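Long-range contacts in oxidoreductase, NAD-binding/iron-sulfur cluster-binding protein (Nitratireductor pacificus pht-3B, PDB 6ZXU), which binds cobalamin and two [4Fe-4S] clusters and works as a catabolic reductive dehalogenase, removing halogen from organic substrates: residues Val498-Gly502 with Ile554-Asp558; Leu505-Phe509 with Ile531-Leu535. All coordinates share one frame; numbering follows the deposited sequence.

Contact 1: Val498-Gly502 with Ile554-Asp558; sequences VSRIG and ISFGD. With SF4 (iron/sulfur cluster), chain D.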
ATOM      1  N   VAL A 498     -12.894 -10.667   9.459  1.00 13.31           N
ATOM      2  CA  VAL A 498     -12.832  -9.993  10.761  1.00 14.89           C
ATOM      3  C   VAL A 498     -11.756 -10.624  11.645  1.00 13.88           C
ATOM      4  O   VAL A 498     -11.741 -11.847  11.868  1.00 13.10           O
ATOM      5  CB  VAL A 498     -14.212 -10.077  11.452  1.00 13.41           C
ATOM      6  CG1 VAL A 498     -14.163  -9.726  12.926  1.00 16.62           C
ATOM      7  CG2 VAL A 498     -15.170  -9.107  10.728  1.00 15.06           C
ATOM      8  N   SER A 499     -10.865  -9.772  12.202  1.00 15.21           N
ATOM      9  CA  SER A 499      -9.761 -10.203  13.028  1.00 12.76           C
ATOM     10  C   SER A 499      -9.833  -9.531  14.418  1.00 12.98           C
ATOM     11  O   SER A 499     -10.528  -8.551  14.625  1.00 11.48           O
ATOM     12  CB  SER A 499      -8.417  -9.927  12.391  1.00 12.85           C
ATOM     13  OG  SER A 499      -8.059  -8.568  12.555  1.00 14.96           O
ATOM     14  N   ARG A 500      -9.039 -10.076  15.337  1.00 12.71           N
ATOM     15  CA  ARG A 500      -8.979  -9.481  16.687  1.00 11.90           C
ATOM     16  C   ARG A 500      -8.468  -8.054  16.659  1.00 11.92           C
ATOM     17  O   ARG A 500      -8.887  -7.212  17.440  1.00 13.85           O
ATOM     18  CB  ARG A 500      -8.162 -10.385  17.603  1.00 12.08           C
ATOM     19  CG  ARG A 500      -7.964  -9.797  19.024  1.00 13.30           C
ATOM     20  CD  ARG A 500      -7.180 -10.720  19.979  1.00 10.53           C
ATOM     21  NE  ARG A 500      -7.844 -11.967  20.164  1.00 11.89           N
ATOM     22  CZ  ARG A 500      -8.911 -12.199  20.911  1.00 12.89           C
ATOM     23  NH1 ARG A 500      -9.400 -11.216  21.686  1.00 14.27           N
ATOM     24  NH2 ARG A 500      -9.395 -13.402  20.961  1.00 14.54           N
ATOM     25  N   ILE A 501      -7.573  -7.717  15.774  1.00 11.81           N
ATOM     26  CA  ILE A 501      -7.105  -6.316  15.666  1.00 13.79           C
ATOM     27  C   ILE A 501      -8.218  -5.313  15.747  1.00 17.38           C
ATOM     28  O   ILE A 501      -8.131  -4.377  16.485  1.00 15.60           O
ATOM     29  CB  ILE A 501      -6.225  -6.119  14.429  1.00 12.34           C
ATOM     30  CG1 ILE A 501      -4.998  -6.990  14.553  1.00 12.92           C
ATOM     31  CG2 ILE A 501      -5.814  -4.704  14.285  1.00 14.71           C
ATOM     32  CD1 ILE A 501      -3.984  -6.960  13.345  1.00 13.26           C
ATOM     33  N   GLY A 502      -9.290  -5.518  15.008  1.00 16.16           N
ATOM     34  CA  GLY A 502     -10.513  -4.834  15.288  1.00 19.82           C
ATOM     35  C   GLY A 502     -11.042  -4.128  14.107  1.00 19.00           C
ATOM     36  O   GLY A 502     -12.017  -4.607  13.458  1.00 21.70           O
ATOM     37  N   ILE A 554      -6.343  -3.058  21.855  1.00 13.92           N
ATOM     38  CA  ILE A 554      -6.952  -4.251  21.224  1.00 14.73           C
ATOM     39  C   ILE A 554      -7.574  -5.114  22.306  1.00 14.84           C
ATOM     40  O   ILE A 554      -6.953  -5.389  23.322  1.00 16.23           O
ATOM     41  CB  ILE A 554      -5.897  -4.990  20.346  1.00 14.08           C
ATOM     42  CG1 ILE A 554      -5.476  -4.064  19.216  1.00 13.43           C
ATOM     43  CG2 ILE A 554      -6.412  -6.333  19.885  1.00 13.98           C
ATOM     44  CD1 ILE A 554      -4.368  -4.589  18.366  1.00 15.60           C
ATOM     45  N   SER A 555      -8.776  -5.617  22.038  1.00 13.79           N
ATOM     46  CA  SER A 555      -9.466  -6.513  22.954  1.00 13.81           C
ATOM     47  C   SER A 555      -8.843  -7.893  23.142  1.00 15.26           C
ATOM     48  O   SER A 555      -8.514  -8.591  22.183  1.00 16.14           O
ATOM     49  CB  SER A 555     -10.921  -6.663  22.543  1.00 15.51           C
ATOM     50  OG  SER A 555     -11.584  -7.584  23.409  1.00 17.17           O
ATOM     51  N   PHE A 556      -8.639  -8.268  24.393  1.00 16.01           N
ATOM     52  CA  PHE A 556      -8.262  -9.611  24.835  1.00 14.61           C
ATOM     53  C   PHE A 556      -9.464 -10.486  25.066  1.00 14.95           C
ATOM     54  O   PHE A 556      -9.308 -11.647  25.415  1.00 15.68           O
ATOM     55  CB  PHE A 556      -7.491  -9.561  26.170  1.00 14.86           C
ATOM     56  CG  PHE A 556      -6.108  -9.039  26.074  1.00 14.15           C
ATOM     57  CD1 PHE A 556      -5.849  -7.745  26.243  1.00 16.25           C
ATOM     58  CD2 PHE A 556      -5.063  -9.905  25.935  1.00 17.43           C
ATOM     59  CE1 PHE A 556      -4.544  -7.273  26.187  1.00 19.04           C
ATOM     60  CE2 PHE A 556      -3.760  -9.456  25.881  1.00 18.35           C
ATOM     61  CZ  PHE A 556      -3.497  -8.130  26.021  1.00 20.05           C
ATOM     62  N   GLY A 557     -10.647  -9.989  24.806  1.00 15.21           N
ATOM     63  CA  GLY A 557     -11.867 -10.719  25.124  1.00 16.11           C
ATOM     64  C   GLY A 557     -12.632 -11.225  23.896  1.00 18.60           C
ATOM     65  O   GLY A 557     -12.056 -11.458  22.860  1.00 16.13           O
ATOM     66  N   ASP A 558     -13.910 -11.448  24.070  1.00 19.15           N
ATOM     67  CA  ASP A 558     -14.729 -12.075  23.088  1.00 21.70           C
ATOM     68  C   ASP A 558     -15.302 -11.010  22.140  1.00 17.52           C
ATOM     69  O   ASP A 558     -15.293  -9.836  22.460  1.00 15.75           O
ATOM     70  CB  ASP A 558     -15.876 -12.790  23.788  1.00 24.76           C
ATOM     71  CG  ASP A 558     -15.412 -14.024  24.541  1.00 35.46           C
ATOM     72  OD1 ASP A 558     -14.370 -14.644  24.165  1.00 39.65           O
ATOM     73  OD2 ASP A 558     -16.146 -14.366  25.505  1.00 48.40           O
TER
HETATM   74 FE1  SF4 D 701      -4.381 -10.720  16.551  1.00 12.69          FE
HETATM   75 FE2  SF4 D 701      -3.386 -13.342  16.547  1.00 13.05          FE
HETATM   76 FE3  SF4 D 701      -3.339 -11.901  14.260  1.00 12.96          FE
HETATM   77 FE4  SF4 D 701      -5.766 -12.709  15.207  1.00 12.02          FE
HETATM   78  S1  SF4 D 701      -4.000 -13.973  14.522  1.00 14.73           S
HETATM   79  S2  SF4 D 701      -5.251 -10.708  14.483  1.00 14.46           S
HETATM   80  S3  SF4 D 701      -5.300 -12.516  17.397  1.00 13.68           S
HETATM   81  S4  SF4 D 701      -2.299 -11.504  16.217  1.00 15.42           S
HETATM   82  O   HOH W   1      -9.917  -5.465  19.264  1.00 13.35           O
HETATM   83  O   HOH W   2     -12.017 -14.231  21.607  1.00 23.76           O
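R500 reaches across to the backbone of S555 and G557 through one nitrogen. Its NH1 donates to S555 O at 2.8 Å and to G557 O at 2.9 Å, both with N-H...O angles of 161°. The two oxygens lie close to the guanidinium plane. G557 O is met on a lone pair, S555 O from above its carbonyl plane. Two carbonyls on one nitrogen fix the rotation of the group. The chain runs extended through chi2 and bends at chi3 (-60°), which turns the guanidinium to the 555-557 turn. R500 CB lies 3.6 Å from S3 of the iron-sulfur cluster. I554 CG2 packs 3.6 Å from R500 O. One water joins R500 O to S555 N, and another joins R500 NH2 to G557 O.

Further out, S555 OG accepts from G557 N (2.9 Å), an ST turn within the loop that offers S555 O and G557 O. C539 O takes a bond from R500 NH2. I501 CG1 lies 3.7 Å from cluster S2; the side chain also touches cobalamin, which donates a hydrogen bond to I501 O. I554 touches the second cluster. This is the cofactor site of a reductive dehalogenase, where a ferredoxin-like dicluster domain adjoins the cobalamin pocket.

Contact 2: Leu505-Phe509 with Ile531-Leu535; sequences LLNPF and IDFGL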
ATOM      1  N   LEU A 505      -9.163  -5.850   8.721  1.00 15.00           N
ATOM      2  CA  LEU A 505      -9.472  -7.179   8.237  1.00 16.62           C
ATOM      3  C   LEU A 505      -8.212  -7.894   7.756  1.00 16.65           C
ATOM      4  O   LEU A 505      -7.271  -7.271   7.276  1.00 19.77           O
ATOM      5  CB  LEU A 505     -10.478  -7.158   7.080  1.00 15.71           C
ATOM      6  CG  LEU A 505     -11.929  -6.936   7.656  1.00 18.92           C
ATOM      7  CD1 LEU A 505     -12.102  -5.436   7.818  1.00 20.19           C
ATOM      8  CD2 LEU A 505     -12.951  -7.518   6.801  1.00 21.35           C
ATOM      9  N   LEU A 506      -8.191  -9.207   7.902  1.00 15.36           N
ATOM     10  CA  LEU A 506      -7.026  -9.993   7.700  1.00 14.48           C
ATOM     11  C   LEU A 506      -7.209 -10.930   6.485  1.00 13.90           C
ATOM     12  O   LEU A 506      -8.182 -11.635   6.349  1.00 13.07           O
ATOM     13  CB  LEU A 506      -6.718 -10.765   8.988  1.00 15.78           C
ATOM     14  CG  LEU A 506      -5.393 -11.483   9.181  1.00 16.27           C
ATOM     15  CD1 LEU A 506      -5.106 -11.585  10.622  1.00 17.98           C
ATOM     16  CD2 LEU A 506      -5.344 -12.870   8.529  1.00 18.36           C
ATOM     17  N   ASN A 507      -6.228 -10.900   5.595  1.00 14.26           N
ATOM     18  CA  ASN A 507      -6.185 -11.646   4.344  1.00 14.68           C
ATOM     19  C   ASN A 507      -5.346 -12.907   4.545  1.00 14.97           C
ATOM     20  O   ASN A 507      -4.358 -12.895   5.271  1.00 13.40           O
ATOM     21  CB  ASN A 507      -5.547 -10.751   3.231  1.00 14.37           C
ATOM     22  CG  ASN A 507      -5.327 -11.463   1.948  1.00 16.08           C
ATOM     23  OD1 ASN A 507      -4.341 -12.118   1.726  1.00 14.83           O
ATOM     24  ND2 ASN A 507      -6.318 -11.370   1.062  1.00 19.21           N
ATOM     25  N   PRO A 508      -5.732 -14.052   3.935  1.00 14.25           N
ATOM     26  CA  PRO A 508      -5.010 -15.272   4.245  1.00 15.10           C
ATOM     27  C   PRO A 508      -3.575 -15.341   3.681  1.00 15.48           C
ATOM     28  O   PRO A 508      -2.786 -16.197   4.099  1.00 17.49           O
ATOM     29  CB  PRO A 508      -5.918 -16.357   3.681  1.00 16.16           C
ATOM     30  CG  PRO A 508      -6.741 -15.667   2.670  1.00 17.07           C
ATOM     31  CD  PRO A 508      -6.948 -14.278   3.165  1.00 16.06           C
ATOM     32  N   PHE A 509      -3.194 -14.452   2.789  1.00 13.19           N
ATOM     33  CA  PHE A 509      -1.863 -14.508   2.188  1.00 16.06           C
ATOM     34  C   PHE A 509      -0.971 -13.363   2.692  1.00 16.08           C
ATOM     35  O   PHE A 509       0.215 -13.598   2.829  1.00 17.77           O
ATOM     36  CB  PHE A 509      -1.942 -14.474   0.655  1.00 17.22           C
ATOM     37  CG  PHE A 509      -2.685 -15.648   0.090  1.00 15.84           C
ATOM     38  CD1 PHE A 509      -2.089 -16.875   0.053  1.00 19.31           C
ATOM     39  CD2 PHE A 509      -4.014 -15.559  -0.266  1.00 18.05           C
ATOM     40  CE1 PHE A 509      -2.783 -17.983  -0.396  1.00 20.39           C
ATOM     41  CE2 PHE A 509      -4.713 -16.644  -0.774  1.00 16.87           C
ATOM     42  CZ  PHE A 509      -4.131 -17.863  -0.821  1.00 20.07           C
ATOM     43  N   ILE A 531     -15.199 -14.807   2.316  1.00 12.16           N
ATOM     44  CA  ILE A 531     -14.277 -15.961   2.420  1.00 15.92           C
ATOM     45  C   ILE A 531     -14.295 -16.502   3.855  1.00 15.30           C
ATOM     46  O   ILE A 531     -14.671 -15.802   4.796  1.00 14.06           O
ATOM     47  CB  ILE A 531     -12.824 -15.639   1.998  1.00 15.99           C
ATOM     48  CG1 ILE A 531     -12.320 -14.504   2.817  1.00 14.86           C
ATOM     49  CG2 ILE A 531     -12.760 -15.423   0.483  1.00 18.28           C
ATOM     50  CD1 ILE A 531     -10.865 -14.154   2.567  1.00 15.66           C
ATOM     51  N   ASP A 532     -13.973 -17.788   3.981  1.00 16.55           N
ATOM     52  CA  ASP A 532     -13.858 -18.460   5.277  1.00 15.94           C
ATOM     53  C   ASP A 532     -12.555 -19.264   5.301  1.00 18.96           C
ATOM     54  O   ASP A 532     -12.468 -20.294   4.639  1.00 19.26           O
ATOM     55  CB  ASP A 532     -15.026 -19.345   5.529  1.00 21.40           C
ATOM     56  CG  ASP A 532     -14.906 -20.110   6.890  1.00 28.29           C
ATOM     57  OD1 ASP A 532     -14.006 -19.881   7.757  1.00 27.44           O
ATOM     58  OD2 ASP A 532     -15.733 -20.983   7.140  1.00 39.28           O
ATOM     59  N   PHE A 533     -11.533 -18.773   6.018  1.00 14.71           N
ATOM     60  CA  PHE A 533     -10.323 -19.475   6.100  1.00 15.62           C
ATOM     61  C   PHE A 533      -9.967 -19.859   7.558  1.00 18.74           C
ATOM     62  O   PHE A 533      -8.789 -20.116   7.892  1.00 18.65           O
ATOM     63  CB  PHE A 533      -9.166 -18.773   5.413  1.00 15.89           C
ATOM     64  CG  PHE A 533      -8.811 -17.408   5.983  1.00 14.44           C
ATOM     65  CD1 PHE A 533      -9.507 -16.275   5.590  1.00 13.11           C
ATOM     66  CD2 PHE A 533      -7.689 -17.234   6.756  1.00 14.44           C
ATOM     67  CE1 PHE A 533      -9.178 -15.014   6.040  1.00 13.88           C
ATOM     68  CE2 PHE A 533      -7.348 -15.962   7.229  1.00 11.72           C
ATOM     69  CZ  PHE A 533      -8.082 -14.843   6.887  1.00 13.66           C
ATOM     70  N   GLY A 534     -10.973 -19.968   8.377  1.00 15.20           N
ATOM     71  CA  GLY A 534     -10.769 -20.433   9.716  1.00 18.18           C
ATOM     72  C   GLY A 534     -10.312 -19.349  10.705  1.00 17.60           C
ATOM     73  O   GLY A 534      -9.946 -19.679  11.791  1.00 15.82           O
ATOM     74  N   LEU A 535     -10.341 -18.067  10.334  1.00 16.10           N
ATOM     75  CA  LEU A 535      -9.732 -17.022  11.177  1.00 13.85           C
ATOM     76  C   LEU A 535     -10.455 -16.860  12.481  1.00 13.43           C
ATOM     77  O   LEU A 535      -9.823 -16.527  13.474  1.00 13.22           O
ATOM     78  CB  LEU A 535      -9.590 -15.693  10.461  1.00 13.55           C
ATOM     79  CG  LEU A 535      -8.763 -14.649  11.182  1.00 12.78           C
ATOM     80  CD1 LEU A 535      -7.272 -15.057  11.244  1.00 12.64           C
ATOM     81  CD2 LEU A 535      -8.908 -13.323  10.527  1.00 14.58           C
TER
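P508 lies on the ring of F533, and L506 meets the same ring at its rim. Strand 505-506 is one arm of a hairpin with 497-498. The 531-535 side is an Asx turn running into the N-cap of helix 535-540, the helix carrying the cluster ligand C539. The contact sets the end of the strand and the loop after it against that turn. No hydrogen bond crosses between the two segments.

A CH-pi contact joins P508 to F533. P508 CB stands 3.7 Å from the F533 ring centroid, only 13° off the normal. On the other face, L535 CB of the ring's own segment sits toward the rim. F533 CG lies between its own backbone N and carbonyl carbon (chi1 62°), a torsion that brings the ring over toward P508. W597 adds an edge-to-face contact.

Apolar contacts complete the interface. L506 CD2 lies in the ring plane, 3.8 Å from F533 CZ. L506 CB meets L535 CD2 at 3.7 Å, the two side chains crossing at about a right angle. I531 CD1 touches P508 CD at 4.0 Å. Shortening F533 to an alanine would probably leave P508 and L506 CD2 without their ring partner and open a gap beside L535.

Two Asx turns shape the segments from within. N507 OD1 accepts from F509 N, and D532 OD1 accepts from G534 N at 3.1 Å. G534 is the N-cap residue, with a positive phi (83°) that suits glycine. From outside, E497 OE2 accepts hydrogen bonds from the backbone N of F533 and L535. At the ring edge, the carbonyl oxygen L506 O comes within 3.3 Å of F533 CZ.

How the contacts relate
The two contacts lie on the same side of the chain's centre, their centres about 14 Å apart. Along the chain, 498-502 comes first, then 505-509, 531-535 and 554-558, so contact 2 falls wholly within the span bracketed by contact 1. Their first segments belong to one hairpin, in which strands 497-498 and 505-506 pair antiparallel. Strand 514-521 lies between the segments of contact 2; helices 535-540, starting at L535, and 544-548 then lead to 554-558. The contacts also touch: V498 O is 3.5 Å from L535 CD2, and S499 CB is 3.9 Å from L506 CB. Together they join the cobalamin-binding hairpin to both ends of the segment that supplies C539, C542 and C545 to a cluster.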